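Local coordinates for B-type flagellar hook-associated protein 2 (Pseudomonas aeruginosa, PDB 5FHY), which caps the tip of the growing flagellar filament, promoting polymerisation of flagellin there and preventing exported subunits from leaking away, at residues 22-27 with 210-215; 38-43 with 201-206; 67-72 with 130-135; 75-80 with 99-104. All coordinates share one frame; numbering follows the deposited sequence.

From the N terminus of this fragment of the longer cap protein, residues 22-27 meet 210-215, so contact 1 closes the longest loop. Contact 2 (38-43 with 201-206) lies within it, contact 3 (67-72 with 130-135) within contact 2, and contact 4 (75-80 with 99-104) within contact 3; the four nest and none cross. Contacts 1 and 2, with centres about 13 Å apart, touch: contact 1 packs the two sheets of one lobe, and contact 2 ties their connecting loop to strand 34-42. Contacts 3 and 4, about 9 Å apart, share the sheet of strands 65-71 and 74-81 in another. Contacts 1 and 3 lie about 40 Å apart between centres, on opposite sides of the chain's centre.

Contact 1: 22-27 with 210-215; sequences ILKASA and ITLTVS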
loop_
_atom_site.group_PDB
_atom_site.type_symbol
_atom_site.label_atom_id
_atom_site.label_comp_id
_atom_site.label_asym_id
_atom_site.label_seq_id
_atom_site.Cartn_x
_atom_site.Cartn_y
_atom_site.Cartn_z
ATOM N N ILE B 22 37.211 12.362 -4.194
ATOM C CA ILE B 22 37.939 11.116 -4.392
ATOM C C ILE B 22 39.453 11.329 -4.420
ATOM O O ILE B 22 40.228 10.377 -4.312
ATOM C CB ILE B 22 37.508 10.439 -5.708
ATOM C CG1 ILE B 22 36.026 10.696 -5.975
ATOM C CG2 ILE B 22 37.759 8.941 -5.653
ATOM C CD1 ILE B 22 35.569 10.248 -7.347
ATOM N N LEU B 23 39.869 12.584 -4.555
ATOM C CA LEU B 23 41.286 12.917 -4.655
ATOM C C LEU B 23 41.772 13.646 -3.408
ATOM O O LEU B 23 42.938 13.541 -3.021
ATOM C CB LEU B 23 41.554 13.775 -5.894
ATOM C CG LEU B 23 40.963 13.310 -7.228
ATOM C CD1 LEU B 23 41.401 14.236 -8.351
ATOM C CD2 LEU B 23 41.334 11.866 -7.536
ATOM N N LYS B 24 40.864 14.389 -2.787
ATOM C CA LYS B 24 41.202 15.277 -1.690
ATOM C C LYS B 24 39.948 15.626 -0.905
ATOM O O LYS B 24 38.943 16.048 -1.476
ATOM C CB LYS B 24 41.870 16.542 -2.241
ATOM C CG LYS B 24 42.134 17.662 -1.248
ATOM C CD LYS B 24 42.564 18.910 -2.009
ATOM C CE LYS B 24 41.593 19.190 -3.153
ATOM N NZ LYS B 24 42.152 20.065 -4.217
ATOM N N ALA B 25 40.016 15.459 0.410
ATOM C CA ALA B 25 38.917 15.830 1.285
ATOM C C ALA B 25 39.446 16.932 2.175
ATOM O O ALA B 25 40.540 16.815 2.716
ATOM C CB ALA B 25 38.429 14.641 2.101
ATOM N N SER B 26 38.677 17.997 2.341
ATOM C CA SER B 26 39.218 19.180 2.987
ATOM C C SER B 26 38.387 19.623 4.169
ATOM O O SER B 26 37.260 19.174 4.359
ATOM C CB SER B 26 39.330 20.324 1.980
ATOM O OG SER B 26 38.218 20.326 1.104
ATOM N N ALA B 27 38.974 20.501 4.972
ATOM C CA ALA B 27 38.340 20.987 6.186
ATOM C C ALA B 27 38.798 22.409 6.473
ATOM O O ALA B 27 39.765 22.892 5.885
ATOM C CB ALA B 27 38.660 20.073 7.361
ATOM N N ILE B 210 42.170 20.283 -9.794
ATOM C CA ILE B 210 40.948 20.405 -9.009
ATOM C C ILE B 210 40.701 21.860 -8.611
ATOM O O ILE B 210 41.634 22.569 -8.236
ATOM C CB ILE B 210 41.012 19.520 -7.742
ATOM C CG1 ILE B 210 41.170 18.050 -8.125
ATOM C CG2 ILE B 210 39.769 19.690 -6.897
ATOM C CD1 ILE B 210 40.020 17.513 -8.935
ATOM N N THR B 211 39.451 22.306 -8.694
ATOM C CA THR B 211 39.088 23.610 -8.150
ATOM C C THR B 211 38.628 23.454 -6.706
ATOM O O THR B 211 37.704 22.693 -6.422
ATOM C CB THR B 211 37.968 24.285 -8.971
ATOM O OG1 THR B 211 38.402 24.457 -10.325
ATOM C CG2 THR B 211 37.620 25.647 -8.384
ATOM N N LEU B 212 39.269 24.182 -5.796
ATOM C CA LEU B 212 38.896 24.124 -4.386
ATOM C C LEU B 212 38.318 25.454 -3.916
ATOM O O LEU B 212 38.986 26.486 -3.970
ATOM C CB LEU B 212 40.097 23.751 -3.519
ATOM C CG LEU B 212 39.800 23.715 -2.019
ATOM C CD1 LEU B 212 39.144 22.385 -1.674
ATOM C CD2 LEU B 212 41.056 23.946 -1.191
ATOM N N THR B 213 37.081 25.419 -3.437
ATOM C CA THR B 213 36.367 26.634 -3.064
ATOM C C THR B 213 36.123 26.717 -1.561
ATOM O O THR B 213 35.461 25.857 -0.985
ATOM C CB THR B 213 35.014 26.737 -3.787
ATOM O OG1 THR B 213 35.166 26.320 -5.150
ATOM C CG2 THR B 213 34.508 28.174 -3.760
ATOM N N VAL B 214 36.654 27.762 -0.931
ATOM C CA VAL B 214 36.439 27.977 0.495
ATOM C C VAL B 214 35.350 29.029 0.686
ATOM O O VAL B 214 35.539 30.206 0.373
ATOM C CB VAL B 214 37.730 28.424 1.212
ATOM C CG1 VAL B 214 37.434 28.788 2.662
ATOM C CG2 VAL B 214 38.788 27.331 1.134
ATOM N N SER B 215 34.204 28.578 1.187
ATOM C CA SER B 215 33.039 29.431 1.403
ATOM C C SER B 215 32.829 29.766 2.875
ATOM O O SER B 215 32.692 28.874 3.708
ATOM C CB SER B 215 31.784 28.767 0.843
ATOM O OG SER B 215 32.064 28.093 -0.369
#
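Ile210 meets both Leu23 and Lys24, one through each branch. Its CD1 lies 3.6 Å from Leu23 CD1, the apolar end of the contact, where the two side chains cross obliquely. A chi1 of -61° sets CG1 of Ile210 beside the backbone N, whereas CG2, anti to that N, lies 3.6 Å from Lys24 NZ. The lysine chain passes Ile210 in the opposite direction, bent at chi3 (49°), and its CE lies 4.2 Å from Ile210 CG2, so the amino end rests against hydrocarbon on this side. Thr211 points away from 22-27 and instead hydrogen-bonds through OG1 to Gln37. Leu212 turns back toward the first segment: its CD1 is 3.6 Å from Ser26 OG and 4.2 Å from Ser26 CB, while its CB lies 4.3 Å from Lys24 NZ. From Leu212 to Ser215 the strand pairs antiparallel with one of the second subunit, which carries the sheet across the interface, and Thr246 of that subunit packs on both Ser26 and Leu212. No hydrogen bond links 22-27 to 210-215; side chains alone span the gap. An axis separation of 9.6 Å with an angle of 16° between the strand directions is the geometry of aligned beta-sandwich packing, here the sheet holding strand 24-28 laid face to face on the one to which strand 210-215 belongs.

Contact 2: 38-43 with 201-206; sequences IQVNSL and KAVTEA
Thr204 OG1 accepts the N-H of Val40 at 3.0 Å, N to OG1, with an angle of 160° at the hydrogen. Its chi1 of 64° sets OG1 between the backbone N and the carbonyl carbon of Thr204. The same hydroxyl oxygen lies 3.5 Å from Gln39 CA. In return Thr204 N donates to Val40 O at 3.1 Å, in the carbonyl plane and on a lone pair, though the N-H is more bent, at 145°. The residue pair Val40 and Thr204 is thus closed by two bonds, one through a side chain and one through backbone alone. Val40 O also has Val203 CA at 3.4 Å, a bent and at most weak CA-H...O contact. Val40 itself points into the loop: its CG1, anti to its own backbone N, lies 3.4 Å from Ala202 O, and its side chain meets that of Thr204 at about a right angle. Val40 CG1 stands 4.3 Å from Val203 CG2, a looser apolar contact. Around this pair, Val200 of strand 196-200 packs on Val40 and Leu43, and Ile210 packs on Thr204. On its other flank strand 34-42 runs against 173-177, where Asn41 and Ser42 together face Glu174 as a classic beta bulge. The loop 201-206, which leads from strand 196-200 of one sheet to strand 210-215 of the other, is thereby tied to strand 34-42.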
loop_
_atom_site.group_PDB
_atom_site.type_symbol
_atom_site.label_atom_id
_atom_site.label_comp_id
_atom_site.label_asym_id
_atom_site.label_seq_id
_atom_site.Cartn_x
_atom_site.Cartn_y
_atom_site.Cartn_z
ATOM N N ILE B 38 44.336 23.201 -7.803
ATOM C CA ILE B 38 45.215 22.280 -7.108
ATOM C C ILE B 38 45.572 21.078 -7.965
ATOM O O ILE B 38 44.707 20.464 -8.585
ATOM C CB ILE B 38 44.570 21.791 -5.793
ATOM C CG1 ILE B 38 44.223 22.982 -4.898
ATOM C CG2 ILE B 38 45.491 20.825 -5.062
ATOM C CD1 ILE B 38 43.916 22.604 -3.469
ATOM N N GLN B 39 46.859 20.757 -8.002
ATOM C CA GLN B 39 47.325 19.534 -8.630
ATOM C C GLN B 39 47.929 18.649 -7.551
ATOM O O GLN B 39 48.502 19.145 -6.585
ATOM C CB GLN B 39 48.364 19.828 -9.720
ATOM C CG GLN B 39 47.849 20.623 -10.914
ATOM C CD GLN B 39 48.905 20.813 -11.996
ATOM O OE1 GLN B 39 49.907 20.097 -12.041
ATOM N NE2 GLN B 39 48.684 21.791 -12.871
ATOM N N VAL B 40 47.803 17.340 -7.716
ATOM C CA VAL B 40 48.500 16.398 -6.854
ATOM C C VAL B 40 49.445 15.586 -7.728
ATOM O O VAL B 40 49.002 14.760 -8.521
ATOM C CB VAL B 40 47.527 15.470 -6.102
ATOM C CG1 VAL B 40 48.301 14.396 -5.341
ATOM C CG2 VAL B 40 46.646 16.279 -5.157
ATOM N N ASN B 41 50.743 15.831 -7.600
ATOM C CA ASN B 41 51.716 15.165 -8.457
ATOM C C ASN B 41 52.206 13.842 -7.869
ATOM O O ASN B 41 52.536 12.916 -8.608
ATOM C CB ASN B 41 52.908 16.084 -8.727
ATOM C CG ASN B 41 52.529 17.327 -9.514
ATOM O OD1 ASN B 41 51.527 17.348 -10.227
ATOM N ND2 ASN B 41 53.345 18.366 -9.402
ATOM N N SER B 42 52.248 13.758 -6.541
ATOM C CA SER B 42 52.639 12.526 -5.867
ATOM C C SER B 42 52.186 12.503 -4.414
ATOM O O SER B 42 51.850 13.538 -3.840
ATOM C CB SER B 42 54.155 12.332 -5.935
ATOM O OG SER B 42 54.844 13.410 -5.323
ATOM N N LEU B 43 52.182 11.310 -3.829
ATOM C CA LEU B 43 51.816 11.125 -2.429
ATOM C C LEU B 43 53.046 10.908 -1.553
ATOM O O LEU B 43 54.086 10.455 -2.033
ATOM C CB LEU B 43 50.859 9.938 -2.282
ATOM C CG LEU B 43 49.588 9.972 -3.132
ATOM C CD1 LEU B 43 48.827 8.657 -3.022
ATOM C CD2 LEU B 43 48.710 11.142 -2.723
ATOM N N LYS B 201 44.310 12.187 -1.168
ATOM C CA LYS B 201 44.003 10.772 -1.294
ATOM C C LYS B 201 44.433 10.204 -2.637
ATOM O O LYS B 201 44.626 8.996 -2.768
ATOM C CB LYS B 201 42.500 10.547 -1.106
ATOM C CG LYS B 201 41.899 11.239 0.110
ATOM C CD LYS B 201 40.393 11.002 0.192
ATOM C CE LYS B 201 40.054 9.519 0.232
ATOM N NZ LYS B 201 38.582 9.275 0.153
ATOM N N ALA B 202 44.592 11.073 -3.633
ATOM C CA ALA B 202 44.975 10.609 -4.960
ATOM C C ALA B 202 45.546 11.701 -5.861
ATOM O O ALA B 202 45.307 12.893 -5.666
ATOM C CB ALA B 202 43.778 9.961 -5.638
ATOM N N VAL B 203 46.300 11.252 -6.858
ATOM C CA VAL B 203 46.954 12.101 -7.847
ATOM C C VAL B 203 45.936 12.698 -8.827
ATOM O O VAL B 203 44.983 12.026 -9.215
ATOM C CB VAL B 203 48.032 11.283 -8.608
ATOM C CG1 VAL B 203 48.516 12.004 -9.855
ATOM C CG2 VAL B 203 49.196 10.948 -7.681
ATOM N N THR B 204 46.121 13.957 -9.217
ATOM C CA THR B 204 45.284 14.538 -10.263
ATOM C C THR B 204 45.871 14.180 -11.625
ATOM O O THR B 204 47.077 13.985 -11.750
ATOM C CB THR B 204 45.177 16.070 -10.138
ATOM O OG1 THR B 204 46.467 16.659 -10.343
ATOM C CG2 THR B 204 44.650 16.463 -8.769
ATOM N N GLU B 205 45.032 14.100 -12.650
ATOM C CA GLU B 205 45.519 13.724 -13.972
ATOM C C GLU B 205 46.317 14.872 -14.571
ATOM O O GLU B 205 46.088 16.032 -14.229
ATOM C CB GLU B 205 44.359 13.341 -14.893
ATOM N N ALA B 206 47.266 14.547 -15.443
ATOM C CA ALA B 206 48.173 15.558 -15.974
ATOM C C ALA B 206 47.386 16.639 -16.704
ATOM O O ALA B 206 46.796 16.392 -17.753
ATOM C CB ALA B 206 49.207 14.924 -16.894
#

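Contact 3: 67-72 with 130-135; sequences LNISVG and IKVEVS
Ile69 faces Val132 as a non-hydrogen-bonded antiparallel pair, and its side chain rises on the sheet face shared with Leu67, Ile130, Val132 and Val134. Its CB begins 3.9 Å from Lys131 O. CG2 stands anti to the backbone N; it passes 3.6 Å from the same Lys131 O and reaches Ile130 CG2, the two isoleucines lying side by side and pointing the same way. The other branch starts at CG1, which chi1 (-60°) sets beside the backbone N, 4.3 Å from Val132 CG2, and ends at CD1. The side chain as a whole also packs on Leu119 and on Ile95 of helix 88-98. Farther along this face, Leu67 CD2 meets Val134 CG2 at 3.6 Å. Paired backbone bonds flank Ile69: Asn68 with Glu133, where Asn68 N to Glu133 O is 3.0 Å, and Ser70 with Lys131, where Lys131 N to Ser70 O is 2.7 Å. Asn68, Ser70, Lys131 and Glu133 put their side chains on the opposite face. Alternating pairs and a strand angle of 161° identify a twisted antiparallel sheet, with 65-71 as its central strand between 74-81 and 130-136, the face carrying Leu67 and Ile69 covered by helix 88-98.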
loop_
_atom_site.group_PDB
_atom_site.type_symbol
_atom_site.label_atom_id
_atom_site.label_comp_id
_atom_site.label_asym_id
_atom_site.label_seq_id
_atom_site.Cartn_x
_atom_site.Cartn_y
_atom_site.Cartn_z
ATOM N N LEU B 67 70.367 -6.977 16.986
ATOM C CA LEU B 67 69.720 -6.233 15.907
ATOM C C LEU B 67 69.396 -4.803 16.328
ATOM O O LEU B 67 68.660 -4.585 17.289
ATOM C CB LEU B 67 68.430 -6.922 15.448
ATOM C CG LEU B 67 68.479 -8.263 14.714
ATOM C CD1 LEU B 67 67.175 -8.486 13.961
ATOM C CD2 LEU B 67 69.672 -8.350 13.784
ATOM N N ASN B 68 69.950 -3.830 15.613
ATOM C CA ASN B 68 69.605 -2.435 15.856
ATOM C C ASN B 68 68.845 -1.879 14.667
ATOM O O ASN B 68 69.407 -1.675 13.590
ATOM C CB ASN B 68 70.851 -1.592 16.134
ATOM C CG ASN B 68 71.521 -1.957 17.443
ATOM O OD1 ASN B 68 71.040 -1.604 18.520
ATOM N ND2 ASN B 68 72.638 -2.667 17.359
ATOM N N ILE B 69 67.560 -1.626 14.879
ATOM C CA ILE B 69 66.671 -1.194 13.813
ATOM C C ILE B 69 66.308 0.267 14.022
ATOM O O ILE B 69 65.960 0.673 15.126
ATOM C CB ILE B 69 65.392 -2.056 13.764
ATOM C CG1 ILE B 69 65.744 -3.527 13.526
ATOM C CG2 ILE B 69 64.436 -1.546 12.695
ATOM C CD1 ILE B 69 64.551 -4.458 13.608
ATOM N N SER B 70 66.423 1.068 12.971
ATOM C CA SER B 70 66.068 2.475 13.072
ATOM C C SER B 70 65.321 2.929 11.831
ATOM O O SER B 70 65.443 2.329 10.766
ATOM C CB SER B 70 67.319 3.334 13.279
ATOM O OG SER B 70 68.338 2.981 12.357
ATOM N N VAL B 71 64.540 3.991 11.978
ATOM C CA VAL B 71 63.882 4.623 10.846
ATOM C C VAL B 71 64.145 6.128 10.926
ATOM O O VAL B 71 63.450 6.865 11.625
ATOM C CB VAL B 71 62.359 4.297 10.816
ATOM C CG1 VAL B 71 61.748 4.387 12.215
ATOM C CG2 VAL B 71 61.617 5.174 9.804
ATOM N N GLY B 72 65.183 6.577 10.229
ATOM C CA GLY B 72 65.576 7.972 10.286
ATOM C C GLY B 72 66.154 8.357 11.635
ATOM O O GLY B 72 67.082 7.724 12.138
ATOM N N ILE B 130 63.581 2.434 6.678
ATOM C CA ILE B 130 63.894 1.461 7.718
ATOM C C ILE B 130 65.314 0.932 7.521
ATOM O O ILE B 130 65.673 0.509 6.424
ATOM C CB ILE B 130 62.897 0.279 7.725
ATOM C CG1 ILE B 130 61.458 0.784 7.835
ATOM C CG2 ILE B 130 63.198 -0.672 8.880
ATOM C CD1 ILE B 130 60.420 -0.316 7.714
ATOM N N LYS B 131 66.116 0.960 8.582
ATOM C CA LYS B 131 67.491 0.473 8.513
ATOM C C LYS B 131 67.731 -0.628 9.541
ATOM O O LYS B 131 67.240 -0.558 10.668
ATOM C CB LYS B 131 68.486 1.620 8.729
ATOM C CG LYS B 131 69.947 1.202 8.626
ATOM C CD LYS B 131 70.895 2.388 8.684
ATOM C CE LYS B 131 72.306 1.969 8.279
ATOM N NZ LYS B 131 73.287 3.093 8.289
ATOM N N VAL B 132 68.491 -1.644 9.137
ATOM C CA VAL B 132 68.817 -2.768 10.003
ATOM C C VAL B 132 70.328 -2.967 10.091
ATOM O O VAL B 132 70.981 -3.268 9.088
ATOM C CB VAL B 132 68.168 -4.074 9.511
ATOM C CG1 VAL B 132 68.487 -5.211 10.478
ATOM C CG2 VAL B 132 66.658 -3.900 9.362
ATOM N N GLU B 133 70.877 -2.775 11.288
ATOM C CA GLU B 133 72.296 -3.009 11.548
ATOM C C GLU B 133 72.493 -4.299 12.350
ATOM O O GLU B 133 71.757 -4.558 13.302
ATOM C CB GLU B 133 72.900 -1.821 12.301
ATOM C CG GLU B 133 73.223 -0.618 11.422
ATOM C CD GLU B 133 73.433 0.663 12.219
ATOM O OE1 GLU B 133 72.710 0.874 13.218
ATOM O OE2 GLU B 133 74.313 1.465 11.839
ATOM N N VAL B 134 73.483 -5.106 11.970
ATOM C CA VAL B 134 73.661 -6.423 12.581
ATOM C C VAL B 134 75.080 -6.661 13.096
ATOM O O VAL B 134 76.047 -6.561 12.342
ATOM C CB VAL B 134 73.333 -7.554 11.588
ATOM C CG1 VAL B 134 73.616 -8.912 12.231
ATOM C CG2 VAL B 134 71.886 -7.467 11.119
ATOM N N SER B 135 75.194 -6.983 14.381
ATOM C CA SER B 135 76.443 -7.479 14.951
ATOM C C SER B 135 76.316 -8.983 15.175
ATOM O O SER B 135 75.529 -9.425 16.007
ATOM C CB SER B 135 76.781 -6.767 16.262
ATOM O OG SER B 135 77.171 -5.424 16.037
#

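Contact 4: 75-80 with 99-104; sequences KLPAIT and GKEAGV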
loop_
_atom_site.group_PDB
_atom_site.type_symbol
_atom_site.label_atom_id
_atom_site.label_comp_id
_atom_site.label_asym_id
_atom_site.label_seq_id
_atom_site.Cartn_x
_atom_site.Cartn_y
_atom_site.Cartn_z
ATOM N N LYS B 75 65.332 5.508 16.820
ATOM C CA LYS B 75 66.014 4.233 16.962
ATOM C C LYS B 75 65.118 3.292 17.755
ATOM O O LYS B 75 64.428 3.720 18.679
ATOM C CB LYS B 75 67.369 4.412 17.649
ATOM C CG LYS B 75 68.348 5.252 16.842
ATOM C CD LYS B 75 69.712 5.341 17.500
ATOM C CE LYS B 75 70.410 3.996 17.570
ATOM N NZ LYS B 75 71.784 4.098 18.137
ATOM N N LEU B 76 65.134 2.012 17.406
ATOM C CA LEU B 76 64.398 1.013 18.174
ATOM C C LEU B 76 65.299 0.468 19.276
ATOM O O LEU B 76 66.520 0.562 19.168
ATOM C CB LEU B 76 63.899 -0.117 17.265
ATOM C CG LEU B 76 62.580 0.084 16.506
ATOM C CD1 LEU B 76 62.699 1.175 15.448
ATOM C CD2 LEU B 76 62.109 -1.221 15.864
ATOM N N PRO B 77 64.704 -0.088 20.343
ATOM C CA PRO B 77 65.472 -0.817 21.358
ATOM C C PRO B 77 66.378 -1.861 20.718
ATOM O O PRO B 77 65.946 -2.536 19.782
ATOM C CB PRO B 77 64.390 -1.480 22.209
ATOM C CG PRO B 77 63.229 -0.562 22.102
ATOM C CD PRO B 77 63.284 0.043 20.721
ATOM N N ALA B 78 67.616 -1.970 21.190
ATOM C CA ALA B 78 68.519 -2.991 20.679
ATOM C C ALA B 78 67.925 -4.368 20.941
ATOM O O ALA B 78 67.538 -4.682 22.067
ATOM C CB ALA B 78 69.888 -2.862 21.321
ATOM N N ILE B 79 67.860 -5.190 19.900
ATOM C CA ILE B 79 67.317 -6.532 20.039
ATOM C C ILE B 79 68.431 -7.552 20.203
ATOM O O ILE B 79 69.278 -7.704 19.324
ATOM C CB ILE B 79 66.450 -6.932 18.825
ATOM C CG1 ILE B 79 65.205 -6.050 18.729
ATOM C CG2 ILE B 79 66.051 -8.399 18.915
ATOM C CD1 ILE B 79 64.255 -6.473 17.635
ATOM N N THR B 80 68.410 -8.265 21.323
ATOM C CA THR B 80 69.380 -9.320 21.566
ATOM C C THR B 80 68.830 -10.639 21.053
ATOM O O THR B 80 67.733 -11.054 21.424
ATOM C CB THR B 80 69.727 -9.458 23.064
ATOM O OG1 THR B 80 70.354 -8.257 23.527
ATOM C CG2 THR B 80 70.673 -10.635 23.293
ATOM N N GLY B 99 58.964 -2.502 18.145
ATOM C CA GLY B 99 58.661 -1.425 17.222
ATOM C C GLY B 99 57.273 -0.817 17.328
ATOM O O GLY B 99 56.855 -0.085 16.433
ATOM N N LYS B 100 56.547 -1.122 18.400
ATOM C CA LYS B 100 55.192 -0.596 18.575
ATOM C C LYS B 100 55.204 0.922 18.659
ATOM O O LYS B 100 54.222 1.588 18.339
ATOM C CB LYS B 100 54.551 -1.155 19.841
ATOM C CG LYS B 100 55.094 -2.485 20.266
ATOM C CD LYS B 100 55.200 -2.561 21.775
ATOM C CE LYS B 100 56.142 -1.486 22.302
ATOM N NZ LYS B 100 57.465 -1.554 21.611
ATOM N N GLU B 101 56.330 1.448 19.120
ATOM C CA GLU B 101 56.497 2.867 19.378
ATOM C C GLU B 101 56.581 3.695 18.100
ATOM O O GLU B 101 55.895 4.705 17.952
ATOM C CB GLU B 101 57.763 3.082 20.209
ATOM C CG GLU B 101 58.979 2.285 19.709
ATOM C CD GLU B 101 59.075 0.878 20.278
ATOM O OE1 GLU B 101 58.083 0.124 20.178
ATOM O OE2 GLU B 101 60.143 0.525 20.819
ATOM N N ALA B 102 57.439 3.257 17.184
ATOM C CA ALA B 102 57.760 4.016 15.982
ATOM C C ALA B 102 56.847 3.654 14.817
ATOM O O ALA B 102 56.829 4.335 13.793
ATOM C CB ALA B 102 59.212 3.798 15.598
ATOM N N GLY B 103 56.088 2.576 14.975
ATOM C CA GLY B 103 55.188 2.138 13.927
ATOM C C GLY B 103 55.898 1.189 12.988
ATOM O O GLY B 103 55.630 1.158 11.786
ATOM N N VAL B 104 56.809 0.401 13.544
ATOM C CA VAL B 104 57.492 -0.616 12.766
ATOM C C VAL B 104 56.873 -1.967 13.061
ATOM O O VAL B 104 56.834 -2.405 14.210
ATOM C CB VAL B 104 58.999 -0.664 13.076
ATOM C CG1 VAL B 104 59.661 -1.824 12.334
ATOM C CG2 VAL B 104 59.659 0.663 12.724
#
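Leu76 and Gly99 are the nearest CA pair, 6.3 Å apart, with no hydrogen bond between the segments, while Gly99 O accepts both Val104 N (2.9 Å from that oxygen) and Gly103 N, which curls 99-104 into a compact turn. Gly103 bends it with a positive phi of 89°. Leu76 carries the packing through both of its methyls. CD2 lies against the backbone of Gly99, 3.7 Å from its CA, an approach eased by the absence of a side chain there. CD1 packs on Val104 CG2 (4.1 Å) and, more loosely, on Ala102 CB (4.4 Å). Nearer the surface, Pro77 and Glu101 reach toward each other tip to tip, with Glu101 OE2 3.2 Å from Pro77 CD and 3.5 Å from Pro77 CG, a placement made doubtful by the same carboxylate's overly short approach to Lys100 NZ. Leu76 also packs on Ile69 of the adjacent strand, so it bridges the sheet and the turn. The segments thus lie on either side of helix 88-98 in a strand-helix-strand unit within the flagellin hook IN motif: strand 74-81, the helix lying on its sheet, then the turn that delivers the chain to strand 104-111 of a second sheet.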